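PDB 1HPI: high-potential iron-sulfur protein isozyme 2 from Ectothiorhodospira shaposhnikovii, which carries electrons through a [4Fe-4S] cluster of high redox potential, serving anaerobic electron transport in photosynthetic purple bacteria. Local coordinates for residues 33-38 with 59-64; 37-42 with 65-70; 2-7 with 52-57. One frame throughout, in Å; residues are numbered along the deposited sequence.

Contact 1 (33-38 with 59-64). With SF4 (iron/sulfur cluster), chain B.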
# COMPACT_ATOMS: atom_id res chain seq x y z
N THR A 33 5.03 3.66 -4.56
CA THR A 33 4.62 2.30 -4.23
C THR A 33 4.75 2.12 -2.72
O THR A 33 5.37 2.94 -2.03
CB THR A 33 5.48 1.20 -4.90
OG1 THR A 33 6.80 1.30 -4.42
CG2 THR A 33 5.44 1.31 -6.42
N CYS A 34 4.17 1.03 -2.21
CA CYS A 34 4.25 0.77 -0.80
C CYS A 34 5.72 0.67 -0.44
O CYS A 34 6.17 1.17 0.59
CB CYS A 34 3.54 -0.54 -0.41
SG CYS A 34 1.76 -0.43 -0.61
N LEU A 35 6.47 0.02 -1.32
CA LEU A 35 7.90 -0.16 -1.11
C LEU A 35 8.63 1.12 -0.77
O LEU A 35 9.53 1.12 0.07
CB LEU A 35 8.56 -0.98 -2.23
CG LEU A 35 9.95 -1.53 -1.88
CD1 LEU A 35 9.92 -2.42 -0.64
CD2 LEU A 35 10.47 -2.33 -3.06
N ASN A 36 8.27 2.24 -1.39
CA ASN A 36 8.96 3.48 -1.06
C ASN A 36 8.13 4.41 -0.17
O ASN A 36 8.37 5.62 -0.09
CB ASN A 36 9.49 4.19 -2.32
CG ASN A 36 8.41 4.50 -3.35
OD1 ASN A 36 7.22 4.61 -3.03
ND2 ASN A 36 8.83 4.67 -4.59
N CYS A 37 7.14 3.84 0.51
CA CYS A 37 6.27 4.59 1.40
C CYS A 37 6.77 4.56 2.84
O CYS A 37 7.14 3.53 3.36
CB CYS A 37 4.85 4.00 1.35
SG CYS A 37 3.66 4.84 2.44
N LEU A 38 6.77 5.71 3.49
CA LEU A 38 7.20 5.81 4.87
C LEU A 38 6.44 4.87 5.82
O LEU A 38 7.02 4.42 6.81
CB LEU A 38 6.95 7.27 5.29
CG LEU A 38 7.32 7.58 6.73
CD1 LEU A 38 8.82 7.42 6.91
CD2 LEU A 38 6.96 9.03 7.02
N VAL A 59 0.65 -5.71 3.21
CA VAL A 59 0.26 -5.03 1.97
C VAL A 59 1.27 -5.38 0.89
O VAL A 59 2.39 -5.80 1.19
CB VAL A 59 0.11 -3.52 2.11
CG1 VAL A 59 -0.90 -3.23 3.22
CG2 VAL A 59 1.45 -2.88 2.42
N SER A 60 0.87 -5.22 -0.37
CA SER A 60 1.73 -5.51 -1.50
C SER A 60 2.84 -4.47 -1.66
O SER A 60 2.58 -3.27 -1.70
CB SER A 60 0.85 -5.52 -2.74
OG SER A 60 1.67 -5.56 -3.90
N ALA A 61 4.10 -4.91 -1.75
CA ALA A 61 5.20 -3.96 -1.92
C ALA A 61 5.03 -3.12 -3.19
O ALA A 61 5.53 -2.00 -3.32
CB ALA A 61 6.53 -4.70 -1.94
N ASN A 62 4.30 -3.67 -4.15
CA ASN A 62 4.09 -2.94 -5.39
C ASN A 62 2.77 -2.18 -5.43
O ASN A 62 2.39 -1.68 -6.48
CB ASN A 62 4.02 -3.89 -6.60
CG ASN A 62 5.19 -4.83 -6.63
OD1 ASN A 62 5.02 -6.05 -6.52
ND2 ASN A 62 6.38 -4.26 -6.76
N GLY A 63 2.09 -2.10 -4.29
CA GLY A 63 0.80 -1.43 -4.19
C GLY A 63 0.84 0.08 -3.93
O GLY A 63 1.88 0.73 -4.05
N TRP A 64 -0.32 0.62 -3.58
CA TRP A 64 -0.45 2.05 -3.31
C TRP A 64 -1.80 2.34 -2.67
O TRP A 64 -2.74 1.59 -2.87
CB TRP A 64 -0.43 2.81 -4.66
CG TRP A 64 -0.45 4.30 -4.54
CD1 TRP A 64 0.64 5.11 -4.44
CD2 TRP A 64 -1.59 5.17 -4.51
NE1 TRP A 64 0.25 6.42 -4.34
CE2 TRP A 64 -1.11 6.49 -4.39
CE3 TRP A 64 -2.96 4.95 -4.57
CZ2 TRP A 64 -1.98 7.58 -4.33
CZ3 TRP A 64 -3.81 6.03 -4.52
CH2 TRP A 64 -3.33 7.33 -4.40
FE1 SF4 B . 1.19 1.14 0.90
FE2 SF4 B . 1.97 3.43 2.18
FE3 SF4 B . 0.60 1.46 3.51
FE4 SF4 B . -0.66 2.93 1.58
S1 SF4 B . 0.22 3.71 3.50
S2 SF4 B . -0.77 0.70 1.85
S3 SF4 B . 1.00 3.29 0.16
S4 SF4 B . 2.64 1.28 2.56

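Contact 2 (37-42 with 65-70). With SF4 (iron/sulfur cluster), chain B.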
# COMPACT_ATOMS: atom_id res chain seq x y z
N CYS A 37 7.14 3.84 0.51
CA CYS A 37 6.27 4.59 1.40
C CYS A 37 6.77 4.56 2.84
O CYS A 37 7.14 3.53 3.36
CB CYS A 37 4.85 4.00 1.35
SG CYS A 37 3.66 4.84 2.44
N LEU A 38 6.77 5.71 3.49
CA LEU A 38 7.20 5.81 4.87
C LEU A 38 6.44 4.87 5.82
O LEU A 38 7.02 4.42 6.81
CB LEU A 38 6.95 7.27 5.29
CG LEU A 38 7.32 7.58 6.73
CD1 LEU A 38 8.82 7.42 6.91
CD2 LEU A 38 6.96 9.03 7.02
N LEU A 39 5.15 4.56 5.56
CA LEU A 39 4.34 3.70 6.42
C LEU A 39 4.56 2.19 6.27
O LEU A 39 4.00 1.39 7.02
CB LEU A 39 2.84 4.09 6.41
CG LEU A 39 2.61 5.60 6.53
CD1 LEU A 39 1.12 5.91 6.54
CD2 LEU A 39 3.26 6.16 7.78
N TYR A 40 5.38 1.84 5.28
CA TYR A 40 5.75 0.46 4.97
C TYR A 40 6.97 0.24 5.84
O TYR A 40 8.09 0.65 5.53
CB TYR A 40 6.06 0.29 3.48
CG TYR A 40 6.14 -1.12 2.94
CD1 TYR A 40 5.02 -1.94 2.78
CD2 TYR A 40 7.38 -1.62 2.55
CE1 TYR A 40 5.12 -3.23 2.26
CE2 TYR A 40 7.51 -2.91 2.02
CZ TYR A 40 6.38 -3.72 1.87
OH TYR A 40 6.48 -4.99 1.36
N THR A 41 6.68 -0.38 6.97
CA THR A 41 7.67 -0.64 7.98
C THR A 41 8.92 -1.41 7.70
O THR A 41 9.97 -1.09 8.24
CB THR A 41 7.12 -0.75 9.41
OG1 THR A 41 6.38 -1.94 9.48
CG2 THR A 41 6.22 0.45 9.70
N ASP A 42 8.84 -2.42 6.88
CA ASP A 42 10.04 -3.18 6.60
C ASP A 42 10.45 -2.84 5.19
O ASP A 42 9.90 -3.41 4.25
CB ASP A 42 9.70 -4.66 6.69
CG ASP A 42 10.93 -5.51 6.62
OD1 ASP A 42 12.01 -4.86 6.27
OD2 ASP A 42 10.91 -6.69 6.86
N CYS A 65 -1.89 3.43 -1.92
CA CYS A 65 -3.13 3.85 -1.29
C CYS A 65 -2.98 5.35 -1.10
O CYS A 65 -1.87 5.88 -1.24
CB CYS A 65 -3.54 3.12 0.01
SG CYS A 65 -2.72 3.77 1.50
N THR A 66 -4.08 6.02 -0.80
CA THR A 66 -4.08 7.47 -0.61
C THR A 66 -3.21 7.98 0.52
O THR A 66 -2.87 9.17 0.57
CB THR A 66 -5.51 8.05 -0.54
OG1 THR A 66 -6.18 7.53 0.60
CG2 THR A 66 -6.30 7.75 -1.80
N ALA A 67 -2.84 7.10 1.45
CA ALA A 67 -1.99 7.49 2.56
C ALA A 67 -0.51 7.45 2.16
O ALA A 67 0.36 7.66 3.00
CB ALA A 67 -2.26 6.69 3.82
N TRP A 68 -0.20 7.19 0.89
CA TRP A 68 1.20 7.16 0.49
C TRP A 68 1.94 8.44 0.83
O TRP A 68 1.47 9.56 0.60
CB TRP A 68 1.36 6.89 -1.02
CG TRP A 68 2.80 6.73 -1.38
CD1 TRP A 68 3.48 5.57 -1.44
CD2 TRP A 68 3.73 7.77 -1.71
NE1 TRP A 68 4.79 5.80 -1.78
CE2 TRP A 68 4.97 7.14 -1.95
CE3 TRP A 68 3.64 9.16 -1.83
CZ2 TRP A 68 6.11 7.87 -2.31
CZ3 TRP A 68 4.77 9.88 -2.18
CH2 TRP A 68 5.99 9.24 -2.42
N VAL A 69 3.14 8.28 1.40
CA VAL A 69 3.99 9.39 1.78
C VAL A 69 5.45 8.96 1.60
O VAL A 69 5.85 7.86 1.98
CB VAL A 69 3.58 10.01 3.13
CG1 VAL A 69 3.66 8.98 4.24
CG2 VAL A 69 4.44 11.21 3.51
N ALA A 70 6.28 9.80 0.99
CA ALA A 70 7.68 9.45 0.77
C ALA A 70 8.46 9.14 2.01
O ALA A 70 8.29 9.75 3.07
CB ALA A 70 8.43 10.55 0.04
FE1 SF4 B . 1.19 1.14 0.90
FE2 SF4 B . 1.97 3.43 2.18
FE3 SF4 B . 0.60 1.46 3.51
FE4 SF4 B . -0.66 2.93 1.58
S1 SF4 B . 0.22 3.71 3.50
S2 SF4 B . -0.77 0.70 1.85
S3 SF4 B . 1.00 3.29 0.16
S4 SF4 B . 2.64 1.28 2.56

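Contact 3 (2-7 with 52-57). With SF4 (iron/sulfur cluster), chain B.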
# COMPACT_ATOMS: atom_id res chain seq x y z
N GLU A 2 -2.33 -11.19 8.18
CA GLU A 2 -2.61 -11.81 6.89
C GLU A 2 -2.65 -10.75 5.80
O GLU A 2 -2.72 -9.56 6.08
CB GLU A 2 -3.91 -12.63 6.91
CG GLU A 2 -5.13 -11.72 7.15
CD GLU A 2 -6.46 -12.41 7.15
OE1 GLU A 2 -6.37 -13.69 6.91
OE2 GLU A 2 -7.50 -11.82 7.36
N ARG A 3 -2.60 -11.19 4.56
CA ARG A 3 -2.63 -10.25 3.46
C ARG A 3 -3.92 -9.45 3.37
O ARG A 3 -5.01 -10.00 3.49
CB ARG A 3 -2.40 -10.97 2.12
CG ARG A 3 -0.97 -11.51 1.93
CD ARG A 3 -0.72 -12.00 0.50
NE ARG A 3 -1.53 -13.18 0.28
CZ ARG A 3 -2.45 -13.29 -0.66
NH1 ARG A 3 -2.70 -12.30 -1.52
NH2 ARG A 3 -3.13 -14.43 -0.75
N LEU A 4 -3.81 -8.14 3.13
CA LEU A 4 -4.99 -7.29 2.98
C LEU A 4 -5.68 -7.63 1.66
O LEU A 4 -5.02 -7.94 0.67
CB LEU A 4 -4.45 -5.85 2.80
CG LEU A 4 -5.51 -4.76 2.61
CD1 LEU A 4 -6.42 -4.67 3.83
CD2 LEU A 4 -4.80 -3.43 2.39
N SER A 5 -7.00 -7.54 1.61
CA SER A 5 -7.73 -7.81 0.38
C SER A 5 -8.16 -6.46 -0.22
O SER A 5 -8.48 -5.54 0.52
CB SER A 5 -8.96 -8.67 0.64
OG SER A 5 -9.82 -8.61 -0.48
N GLU A 6 -8.18 -6.31 -1.53
CA GLU A 6 -8.59 -5.05 -2.13
C GLU A 6 -10.04 -4.72 -1.83
O GLU A 6 -10.44 -3.56 -1.90
CB GLU A 6 -8.35 -5.04 -3.64
CG GLU A 6 -6.89 -4.73 -4.00
CD GLU A 6 -6.77 -4.70 -5.49
OE1 GLU A 6 -7.71 -4.96 -6.21
OE2 GLU A 6 -5.59 -4.38 -5.92
N ASP A 7 -10.85 -5.72 -1.50
CA ASP A 7 -12.23 -5.40 -1.21
C ASP A 7 -12.47 -5.28 0.26
O ASP A 7 -13.62 -5.17 0.68
CB ASP A 7 -13.31 -6.34 -1.73
CG ASP A 7 -12.91 -7.06 -2.96
OD1 ASP A 7 -12.80 -6.28 -4.01
OD2 ASP A 7 -12.64 -8.24 -2.94
N SER A 52 1.79 0.62 8.73
CA SER A 52 1.26 1.25 9.94
C SER A 52 -0.21 1.61 9.88
O SER A 52 -0.91 1.60 10.89
CB SER A 52 2.02 2.53 10.22
OG SER A 52 3.37 2.13 10.32
N VAL A 53 -0.68 1.95 8.70
CA VAL A 53 -2.06 2.32 8.58
C VAL A 53 -3.02 1.15 8.45
O VAL A 53 -4.23 1.36 8.48
CB VAL A 53 -2.26 3.53 7.65
CG1 VAL A 53 -2.26 3.14 6.18
CG2 VAL A 53 -3.53 4.30 7.99
N PHE A 54 -2.50 -0.09 8.33
CA PHE A 54 -3.32 -1.28 8.21
C PHE A 54 -2.86 -2.32 9.21
O PHE A 54 -2.26 -3.33 8.87
CB PHE A 54 -3.14 -1.89 6.80
CG PHE A 54 -3.90 -1.14 5.73
CD1 PHE A 54 -5.28 -1.26 5.70
CD2 PHE A 54 -3.27 -0.34 4.77
CE1 PHE A 54 -6.05 -0.60 4.73
CE2 PHE A 54 -4.02 0.32 3.80
CZ PHE A 54 -5.41 0.19 3.78
N PRO A 55 -3.12 -2.07 10.48
CA PRO A 55 -2.71 -2.99 11.53
C PRO A 55 -3.21 -4.41 11.30
O PRO A 55 -4.37 -4.63 10.94
CB PRO A 55 -3.30 -2.44 12.83
CG PRO A 55 -3.84 -1.06 12.52
CD PRO A 55 -3.90 -0.93 11.00
N GLY A 56 -2.33 -5.38 11.54
CA GLY A 56 -2.66 -6.79 11.39
C GLY A 56 -2.68 -7.30 9.97
O GLY A 56 -3.06 -8.44 9.72
N LYS A 57 -2.26 -6.46 9.03
CA LYS A 57 -2.26 -6.87 7.64
C LYS A 57 -0.93 -6.70 6.94
O LYS A 57 -0.09 -5.92 7.38
CB LYS A 57 -2.98 -5.82 6.83
CG LYS A 57 -4.46 -5.77 7.08
CD LYS A 57 -5.04 -7.15 7.18
CE LYS A 57 -6.54 -7.06 7.18
NZ LYS A 57 -7.18 -8.30 7.62
FE1 SF4 B . 1.19 1.14 0.90
FE2 SF4 B . 1.97 3.43 2.18
FE3 SF4 B . 0.60 1.46 3.51
FE4 SF4 B . -0.66 2.93 1.58
S1 SF4 B . 0.22 3.71 3.50
S2 SF4 B . -0.77 0.70 1.85
S3 SF4 B . 1.00 3.29 0.16
S4 SF4 B . 2.64 1.28 2.56
O HOH W 1 -7.02 -9.42 5.06

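Contact 1 (33-38 with 59-64)
Cys34 meets the turn 60-63 and shows how a cluster ligand is fixed by the backbone around it as well as by its metal. Its CB lies 3.2 Å from Ser60 O. The first torsion carries SG anti to the carbonyl carbon and beside the backbone N (chi1 -68°), and there SG takes FE1 of the cluster at 2.2 Å. The same sulfur has Ser60 O close by, at 3.2 Å, and rests against the methyl CG2 of Val59 at 3.9 Å. The backbone behind this side chain is held by carbonyls of the type I turn. Leu35 N donates to Ala61 O over 3.0 Å, while Cys34 N makes a weak bond, bent to 129°, to Gly63 O. Thr33 CA adds a CA-H...O contact to Gly63 O at 3.2 Å. On the same turn, CB of Leu35 packs on CB of Ala61. Gly63 suits its place, because a CB there would be crowded by Ser60 O and lie tight against SG. The Val59 methyl gives the ligand sulfur an apolar neighbour, while Ser60 O, with its partial negative charge, would probably disfavour added electron density there.

Contact 2 (37-42 with 65-70)
The indole of Trp68 meets Cys37 at the corner where CD1 lies 3.5 Å from CB of the cysteine, an oblique approach. Near the plane of the same ring, at its edge, sits the cluster sulfide S3, 3.7 Å from Trp68 CD1. One face carries the backbone N of Ala70, 3.4 Å above the plane and offset toward the rim. NE1 is hydrogen-bonded to Thr33 O and Asn36 OD1, and the ring of Trp64 also meets this indole, with planes about 20° apart. The Tyr40 ring lies obliquely to sulfide S4, and its OH is hydrogen-bonded to Ala45 O.

Cys37 SG, a ligand of FE2, is placed anti to the backbone N (chi1 179°), and two peptide N-H groups turn toward it from the two segments. Leu39 N donates to Cys37 SG over 3.5 Å, and Val69 N makes a weak but fairly straight bond of 3.6 Å to the same Cys37 SG. Such N-H...S bonds to cysteine ligands are a hallmark of iron-sulfur proteins, and in the high-potential family they are thought to help tune the cluster; Ala67 N does the same for Cys65 SG, which binds FE4.

Backbone joins backbone at a single bridge between Cys37 and Ala70. Leu38 N donates to Val69 O over 2.8 Å at 171°, nearly along the C=O axis. Outside the bridge, Leu38 CB packs against Val69 CG1 at 3.9 Å, and Leu39 CG reaches the same methyl. Further in, Leu39 CD1 approaches sulfide S1 to 3.9 Å, and Ala67 CB comes equally near to S1.

Contact 3 (2-7 with 52-57)
Phe54 lines the pocket of the iron-sulfur cluster, and Leu4 of the N-terminal segment backs it from the side of one ring face. The methyl CD2 of Leu4 stands over the centre of the Phe54 ring, 3.8 Å from the centroid and only 7° off the normal, a CH-pi contact in which the two side chains cross at about a right angle. The ring's edge faces the cluster, with Phe54 CE2 3.8 Å from sulfide S2. An alanine at Phe54 would probably leave Leu4 CD2 without the ring beneath it and open a gap beside S2, where the ring edge now lies.

The other branch of Leu4, CD1, touches Lys57 CG at 4.0 Å. Lys57 is bent at chi2 (-42°) and lies alongside Glu2, both chains pointing the same way. Their ends form a long salt bridge of 3.5 Å between Lys57 NZ and Glu2 OE2. A water takes a bond from Lys57 NZ at 2.8 Å and gives one to Arg3 O at 2.6 Å, with a weak one to Glu2 OE2. In the backbone, Glu2 N donates to Gly56 O over 3.2 Å, and Lys57 CA makes a CA-H...O contact to Glu2 O.

Gly56, with its positive phi, holds the third position of the type II turn 54-57, just before the parallel bridge of Glu2 with Lys57. The arrangement fits the high-potential iron-sulfur fold, with little regular secondary structure and aromatic side chains sheltering a buried cluster.

In the fold
From the N terminus, strand 2-3 is the first partner, but contact 3 closes only when the chain returns at 52-57, after helix 9-13, the cysteine-bearing loop and strand 48-50. Residues 33-42 supply the starting points of both other contacts: contact 1 closes a 20-residue loop at 59-64, and contact 2 closes its own at 65-70. Both loops begin inside the span of contact 3 and end beyond it, so each crosses it; neither nests within it. The joints meet as well: Cys34 O packs on Tyr40 CB between contacts 1 and 2, Leu39 O bonds to Ser52 N, and Val59 packs on Leu4 and Phe54. Together they bind sheet, loop and C-terminal segment around one cluster.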